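Local coordinates for YfdX protein (Salmonella enterica I, PDB 6A02) that is not fully understood in function but is linked to antibiotic stress and virulence in Salmonella Typhi, at residues D76-D90 and G124-Q138. Numbering follows the deposited sequence. Where two conformers were deposited one is given.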
loop_
_atom_site.group_PDB
_atom_site.type_symbol
_atom_site.label_atom_id
_atom_site.label_comp_id
_atom_site.label_asym_id
_atom_site.label_seq_id
_atom_site.Cartn_x
_atom_site.Cartn_y
_atom_site.Cartn_z
ATOM N N ASP A 76 -11.782 19.219 14.244
ATOM C CA ASP A 76 -12.098 17.904 13.715
ATOM C C ASP A 76 -11.474 16.820 14.590
ATOM O O ASP A 76 -10.654 17.087 15.477
ATOM C CB ASP A 76 -11.578 17.794 12.281
ATOM C CG ASP A 76 -12.310 16.752 11.454
ATOM O OD1 ASP A 76 -13.185 16.041 11.984
ATOM O OD2 ASP A 76 -11.990 16.655 10.248
ATOM N N HIS A 77 -11.865 15.577 14.317
ATOM C CA HIS A 77 -11.343 14.428 15.038
ATOM C C HIS A 77 -11.239 13.259 14.078
ATOM O O HIS A 77 -12.049 13.120 13.156
ATOM C CB HIS A 77 -12.268 14.039 16.195
ATOM C CG HIS A 77 -12.426 15.118 17.220
ATOM N ND1 HIS A 77 -11.584 15.240 18.303
ATOM C CD2 HIS A 77 -13.310 16.139 17.311
ATOM C CE1 HIS A 77 -11.951 16.283 19.027
ATOM N NE2 HIS A 77 -12.997 16.845 18.447
ATOM N N TYR A 78 -10.251 12.409 14.322
ATOM C CA TYR A 78 -10.170 11.133 13.628
ATOM C C TYR A 78 -11.100 10.118 14.275
ATOM O O TYR A 78 -11.187 10.035 15.507
ATOM C CB TYR A 78 -8.747 10.593 13.721
ATOM C CG TYR A 78 -7.805 11.171 12.706
ATOM C CD1 TYR A 78 -7.870 10.770 11.373
ATOM C CD2 TYR A 78 -6.822 12.087 13.077
ATOM C CE1 TYR A 78 -7.007 11.288 10.424
ATOM C CE2 TYR A 78 -5.932 12.607 12.134
ATOM C CZ TYR A 78 -6.041 12.207 10.809
ATOM O OH TYR A 78 -5.173 12.720 9.866
ATOM N N ILE A 79 -11.784 9.333 13.440
ATOM C CA ILE A 79 -12.581 8.200 13.898
ATOM C C ILE A 79 -12.027 6.896 13.334
ATOM O O ILE A 79 -11.461 6.850 12.234
ATOM C CB ILE A 79 -14.086 8.334 13.571
ATOM C CG1 ILE A 79 -14.310 8.438 12.059
ATOM C CG2 ILE A 79 -14.725 9.507 14.345
ATOM C CD1 ILE A 79 -15.756 8.090 11.644
ATOM N N ARG A 80 -12.216 5.826 14.099
ATOM C CA ARG A 80 -11.791 4.482 13.716
ATOM C C ARG A 80 -12.781 3.864 12.737
ATOM O O ARG A 80 -13.990 3.838 13.000
ATOM C CB ARG A 80 -11.725 3.586 14.958
ATOM C CG ARG A 80 -10.626 3.960 15.942
ATOM C CD ARG A 80 -10.674 3.096 17.202
ATOM N NE ARG A 80 -11.883 3.393 17.955
ATOM C CZ ARG A 80 -11.967 4.328 18.899
ATOM N NH1 ARG A 80 -10.896 5.041 19.247
ATOM N NH2 ARG A 80 -13.132 4.544 19.504
ATOM N N ILE A 81 -12.273 3.337 11.621
ATOM C CA ILE A 81 -13.116 2.663 10.640
ATOM C C ILE A 81 -12.734 1.212 10.390
ATOM O O ILE A 81 -13.526 0.484 9.774
ATOM C CB ILE A 81 -13.232 3.437 9.304
ATOM C CG1 ILE A 81 -11.930 3.364 8.503
ATOM C CG2 ILE A 81 -13.643 4.871 9.559
ATOM C CD1 ILE A 81 -12.057 3.915 7.087
ATOM N N ASN A 82 -11.565 0.762 10.838
ATOM C CA ASN A 82 -11.196 -0.639 10.677
ATOM C C ASN A 82 -10.046 -0.943 11.618
ATOM O O ASN A 82 -9.279 -0.052 11.989
ATOM C CB ASN A 82 -10.802 -0.960 9.229
ATOM C CG ASN A 82 -10.674 -2.447 8.983
ATOM O OD1 ASN A 82 -11.648 -3.173 9.082
ATOM N ND2 ASN A 82 -9.463 -2.907 8.679
ATOM N N SER A 83 -9.916 -2.216 11.982
ATOM C CA SER A 83 -8.730 -2.698 12.675
ATOM C C SER A 83 -8.238 -3.974 12.013
ATOM O O SER A 83 -9.035 -4.839 11.629
ATOM C CB SER A 83 -9.005 -3.020 14.139
ATOM O OG SER A 83 -7.812 -2.853 14.881
ATOM N N SER A 84 -6.918 -4.102 11.911
ATOM C CA SER A 84 -6.303 -5.337 11.443
ATOM C C SER A 84 -5.078 -5.646 12.292
ATOM O O SER A 84 -4.646 -4.842 13.123
ATOM C CB SER A 84 -5.911 -5.256 9.967
ATOM O OG SER A 84 -4.834 -4.351 9.789
ATOM N N ILE A 85 -4.504 -6.828 12.065
ATOM C CA ILE A 85 -3.375 -7.319 12.844
ATOM C C ILE A 85 -2.165 -7.503 11.937
ATOM O O ILE A 85 -2.291 -8.005 10.815
ATOM C CB ILE A 85 -3.738 -8.661 13.514
ATOM C CG1 ILE A 85 -4.906 -8.469 14.484
ATOM C CG2 ILE A 85 -2.535 -9.270 14.235
ATOM C CD1 ILE A 85 -4.564 -7.605 15.662
ATOM N N THR A 86 -0.992 -7.114 12.438
ATOM C CA THR A 86 0.287 -7.547 11.887
ATOM C C THR A 86 1.036 -8.359 12.931
ATOM O O THR A 86 1.231 -7.907 14.067
ATOM C CB THR A 86 1.138 -6.339 11.486
ATOM O OG1 THR A 86 0.469 -5.636 10.446
ATOM C CG2 THR A 86 2.547 -6.777 11.011
ATOM N N VAL A 87 1.482 -9.550 12.541
ATOM C CA VAL A 87 2.328 -10.375 13.396
ATOM C C VAL A 87 3.764 -10.295 12.895
ATOM O O VAL A 87 4.024 -10.075 11.705
ATOM C CB VAL A 87 1.844 -11.839 13.461
ATOM C CG1 VAL A 87 0.472 -11.907 14.097
ATOM C CG2 VAL A 87 1.820 -12.451 12.064
ATOM N N ALA A 88 4.705 -10.462 13.821
ATOM C CA ALA A 88 6.127 -10.556 13.502
ATOM C C ALA A 88 6.683 -11.774 14.218
ATOM O O ALA A 88 6.753 -11.796 15.452
ATOM C CB ALA A 88 6.869 -9.295 13.942
ATOM N N GLU A 89 7.085 -12.782 13.453
ATOM C CA GLU A 89 7.482 -14.074 13.997
ATOM C C GLU A 89 9.002 -14.183 14.055
ATOM O O GLU A 89 9.669 -14.125 13.019
ATOM C CB GLU A 89 6.912 -15.196 13.136
ATOM C CG GLU A 89 5.398 -15.174 13.051
ATOM C CD GLU A 89 4.837 -16.483 12.549
ATOM O OE1 GLU A 89 5.575 -17.490 12.543
ATOM O OE2 GLU A 89 3.660 -16.503 12.156
ATOM N N ASP A 90 9.537 -14.339 15.263
ATOM C CA ASP A 90 10.943 -14.678 15.435
ATOM C C ASP A 90 11.173 -16.114 14.985
ATOM O O ASP A 90 10.258 -16.938 14.964
ATOM C CB ASP A 90 11.312 -14.617 16.917
ATOM C CG ASP A 90 11.579 -13.209 17.410
ATOM O OD1 ASP A 90 11.328 -12.237 16.662
ATOM O OD2 ASP A 90 12.021 -13.074 18.572
ATOM N N GLY A 124 7.536 -16.261 20.246
ATOM C CA GLY A 124 8.351 -15.372 19.441
ATOM C C GLY A 124 7.578 -14.461 18.520
ATOM O O GLY A 124 8.148 -13.953 17.549
ATOM N N VAL A 125 6.297 -14.233 18.796
ATOM C CA VAL A 125 5.417 -13.491 17.901
ATOM C C VAL A 125 5.020 -12.192 18.592
ATOM O O VAL A 125 4.437 -12.215 19.681
ATOM C CB VAL A 125 4.174 -14.317 17.534
ATOM C CG1 VAL A 125 3.300 -13.560 16.548
ATOM C CG2 VAL A 125 4.582 -15.678 16.968
ATOM N N SER A 126 5.331 -11.061 17.967
ATOM C CA SER A 126 4.795 -9.789 18.427
ATOM C C SER A 126 3.546 -9.450 17.618
ATOM O O SER A 126 3.390 -9.887 16.474
ATOM C CB SER A 126 5.831 -8.671 18.305
ATOM O OG SER A 126 6.192 -8.464 16.957
ATOM N N VAL A 127 2.660 -8.663 18.223
ATOM C CA VAL A 127 1.377 -8.305 17.624
ATOM C C VAL A 127 1.282 -6.789 17.548
ATOM O O VAL A 127 1.515 -6.094 18.544
ATOM C CB VAL A 127 0.187 -8.877 18.420
ATOM C CG1 VAL A 127 -1.128 -8.430 17.802
ATOM C CG2 VAL A 127 0.252 -10.393 18.437
ATOM N N ILE A 128 0.922 -6.287 16.370
ATOM C CA ILE A 128 0.666 -4.870 16.145
ATOM C C ILE A 128 -0.763 -4.742 15.644
ATOM O O ILE A 128 -1.199 -5.524 14.793
ATOM C CB ILE A 128 1.654 -4.307 15.103
ATOM C CG1 ILE A 128 3.059 -4.203 15.694
ATOM C CG2 ILE A 128 1.182 -2.954 14.570
ATOM C CD1 ILE A 128 3.220 -3.069 16.664
ATOM N N GLU A 129 -1.504 -3.774 16.178
ATOM C CA GLU A 129 -2.853 -3.504 15.710
ATOM C C GLU A 129 -2.829 -2.276 14.808
ATOM O O GLU A 129 -2.323 -1.218 15.205
ATOM C CB GLU A 129 -3.803 -3.281 16.887
ATOM C CG GLU A 129 -5.215 -3.064 16.442
ATOM C CD GLU A 129 -6.163 -2.740 17.572
ATOM O OE1 GLU A 129 -5.751 -2.058 18.535
ATOM O OE2 GLU A 129 -7.333 -3.155 17.476
ATOM N N ASN A 130 -3.373 -2.418 13.597
ATOM C CA ASN A 130 -3.403 -1.330 12.617
ATOM C C ASN A 130 -4.813 -0.767 12.588
ATOM O O ASN A 130 -5.746 -1.435 12.138
ATOM C CB ASN A 130 -3.026 -1.837 11.230
ATOM C CG ASN A 130 -1.770 -2.639 11.232
ATOM O OD1 ASN A 130 -0.688 -2.124 11.487
ATOM N ND2 ASN A 130 -1.901 -3.928 10.923
ATOM N N GLN A 131 -4.967 0.462 13.052
ATOM C CA GLN A 131 -6.264 1.110 13.107
ATOM C C GLN A 131 -6.372 2.096 11.954
ATOM O O GLN A 131 -5.611 3.072 11.890
ATOM C CB GLN A 131 -6.453 1.825 14.443
ATOM C CG GLN A 131 -6.505 0.870 15.645
ATOM C CD GLN A 131 -6.818 1.580 16.940
ATOM O OE1 GLN A 131 -7.055 2.790 16.962
ATOM N NE2 GLN A 131 -6.827 0.827 18.034
ATOM N N GLU A 132 -7.300 1.833 11.045
ATOM C CA GLU A 132 -7.573 2.734 9.939
ATOM C C GLU A 132 -8.483 3.843 10.445
ATOM O O GLU A 132 -9.513 3.565 11.064
ATOM C CB GLU A 132 -8.257 1.955 8.819
ATOM C CG GLU A 132 -8.471 2.762 7.570
ATOM C CD GLU A 132 -9.200 1.998 6.470
ATOM O OE1 GLU A 132 -9.571 0.829 6.687
ATOM O OE2 GLU A 132 -9.402 2.580 5.378
ATOM N N LEU A 133 -8.102 5.096 10.178
ATOM C CA LEU A 133 -8.800 6.268 10.690
ATOM C C LEU A 133 -9.117 7.228 9.557
ATOM O O LEU A 133 -8.356 7.339 8.588
ATOM C CB LEU A 133 -7.940 7.035 11.714
ATOM C CG LEU A 133 -7.147 6.226 12.753
ATOM C CD1 LEU A 133 -6.231 7.126 13.567
ATOM C CD2 LEU A 133 -8.083 5.471 13.676
ATOM N N ILE A 134 -10.220 7.961 9.705
ATOM C CA ILE A 134 -10.497 9.102 8.828
ATOM C C ILE A 134 -10.828 10.333 9.657
ATOM O O ILE A 134 -11.372 10.217 10.767
ATOM C CB ILE A 134 -11.638 8.835 7.832
ATOM C CG1 ILE A 134 -12.936 8.506 8.570
ATOM C CG2 ILE A 134 -11.234 7.754 6.813
ATOM C CD1 ILE A 134 -14.152 8.565 7.679
ATOM N N PRO A 135 -10.536 11.531 9.148
ATOM C CA PRO A 135 -10.985 12.763 9.812
ATOM C C PRO A 135 -12.452 12.981 9.476
ATOM O O PRO A 135 -12.818 13.110 8.308
ATOM C CB PRO A 135 -10.101 13.840 9.179
ATOM C CG PRO A 135 -9.816 13.302 7.784
ATOM C CD PRO A 135 -9.745 11.797 7.929
ATOM N N LEU A 136 -13.301 13.022 10.502
ATOM C CA LEU A 136 -14.736 12.905 10.256
ATOM C C LEU A 136 -15.293 14.120 9.523
ATOM O O LEU A 136 -15.966 13.981 8.491
ATOM C CB LEU A 136 -15.480 12.668 11.566
ATOM C CG LEU A 136 -17.006 12.568 11.468
ATOM C CD1 LEU A 136 -17.464 11.526 10.449
ATOM C CD2 LEU A 136 -17.582 12.267 12.851
ATOM N N GLN A 137 -15.044 15.321 10.043
ATOM C CA GLN A 137 -15.671 16.485 9.429
ATOM C C GLN A 137 -15.044 16.796 8.081
ATOM O O GLN A 137 -15.749 17.180 7.142
ATOM C CB GLN A 137 -15.628 17.694 10.362
ATOM C CG GLN A 137 -16.616 18.787 9.963
ATOM C CD GLN A 137 -18.053 18.281 9.855
ATOM O OE1 GLN A 137 -18.539 17.543 10.722
ATOM N NE2 GLN A 137 -18.738 18.668 8.778
ATOM N N GLN A 138 -13.728 16.619 7.958
ATOM C CA GLN A 138 -13.071 16.838 6.673
ATOM C C GLN A 138 -13.593 15.872 5.612
ATOM O O GLN A 138 -13.796 16.256 4.452
ATOM C CB GLN A 138 -11.555 16.744 6.851
ATOM C CG GLN A 138 -10.741 17.022 5.597
ATOM C CD GLN A 138 -9.242 17.153 5.885
ATOM O OE1 GLN A 138 -8.734 16.681 6.912
ATOM N NE2 GLN A 138 -8.525 17.791 4.963
HETATM O O HOH W 1 -9.226 17.133 9.723
HETATM O O HOH W 2 -8.189 3.990 19.240
HETATM O O HOH W 3 -6.944 -1.533 9.519
HETATM O O HOH W 4 4.242 -7.418 15.300
HETATM O O HOH W 5 1.899 -3.082 10.851
HETATM O O HOH W 6 8.790 -11.057 17.997
#
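His77 O accepts Leu136 N at one end and Gly124 O accepts Asp90 N at the other, bounding a long antiparallel pairing of strands 77-89 and 125-135. The regular spacing of the backbone hydrogen bonds between them breaks once, where a classic beta bulge sets two residues, Ile81 and Asn82, opposite the single Glu132, whose O takes a nearly straight bond from Ile81 N (2.8 Å, 177°) and a weak one from Asn82 N.

Side-chain polar bonds reinforce the pairing. The Asp76 carboxylate receives the first turn of helix 136-151, OD1 taking Gln137 N at 2.8 Å and OD2 taking Gln138 N at 2.9 Å; His77 N reaches OD1 from the opposite face of the carboxylate to Gln137 N. Asn130 holds CG beside its own backbone N, anti to the carbonyl carbon (chi1 -50°), which brings ND2 across to strand 77-89, where it donates in its amide plane to Thr86 OG1 (3.0 Å) and Ser84 OG (3.2 Å), while its OD1 bonds Ser173. On the opposite face of the sheet, Ser83 OG donates to Glu129 OE2 (2.7 Å) from above the carboxylate plane.

Apolar contacts run along both faces. Ile134 CG1 lies 3.8 Å from Ile79 CG1, their side chains alongside each other, and Ile81 crosses Ile134 at about a right angle. On the face opposite these isoleucines, Tyr78 rests CE1 against Pro135 CD (3.7 Å), and farther along Ile85 meets Val127 and Val87 meets Val125.

Strand 125-135 is central in the three-stranded sheet, with strand 170-175 along its other edge. Helix 19-36 packs on Ile79 and Ile81 through Ala21, whereas Phe33 of the third subunit packs on Ser83 and Glu129.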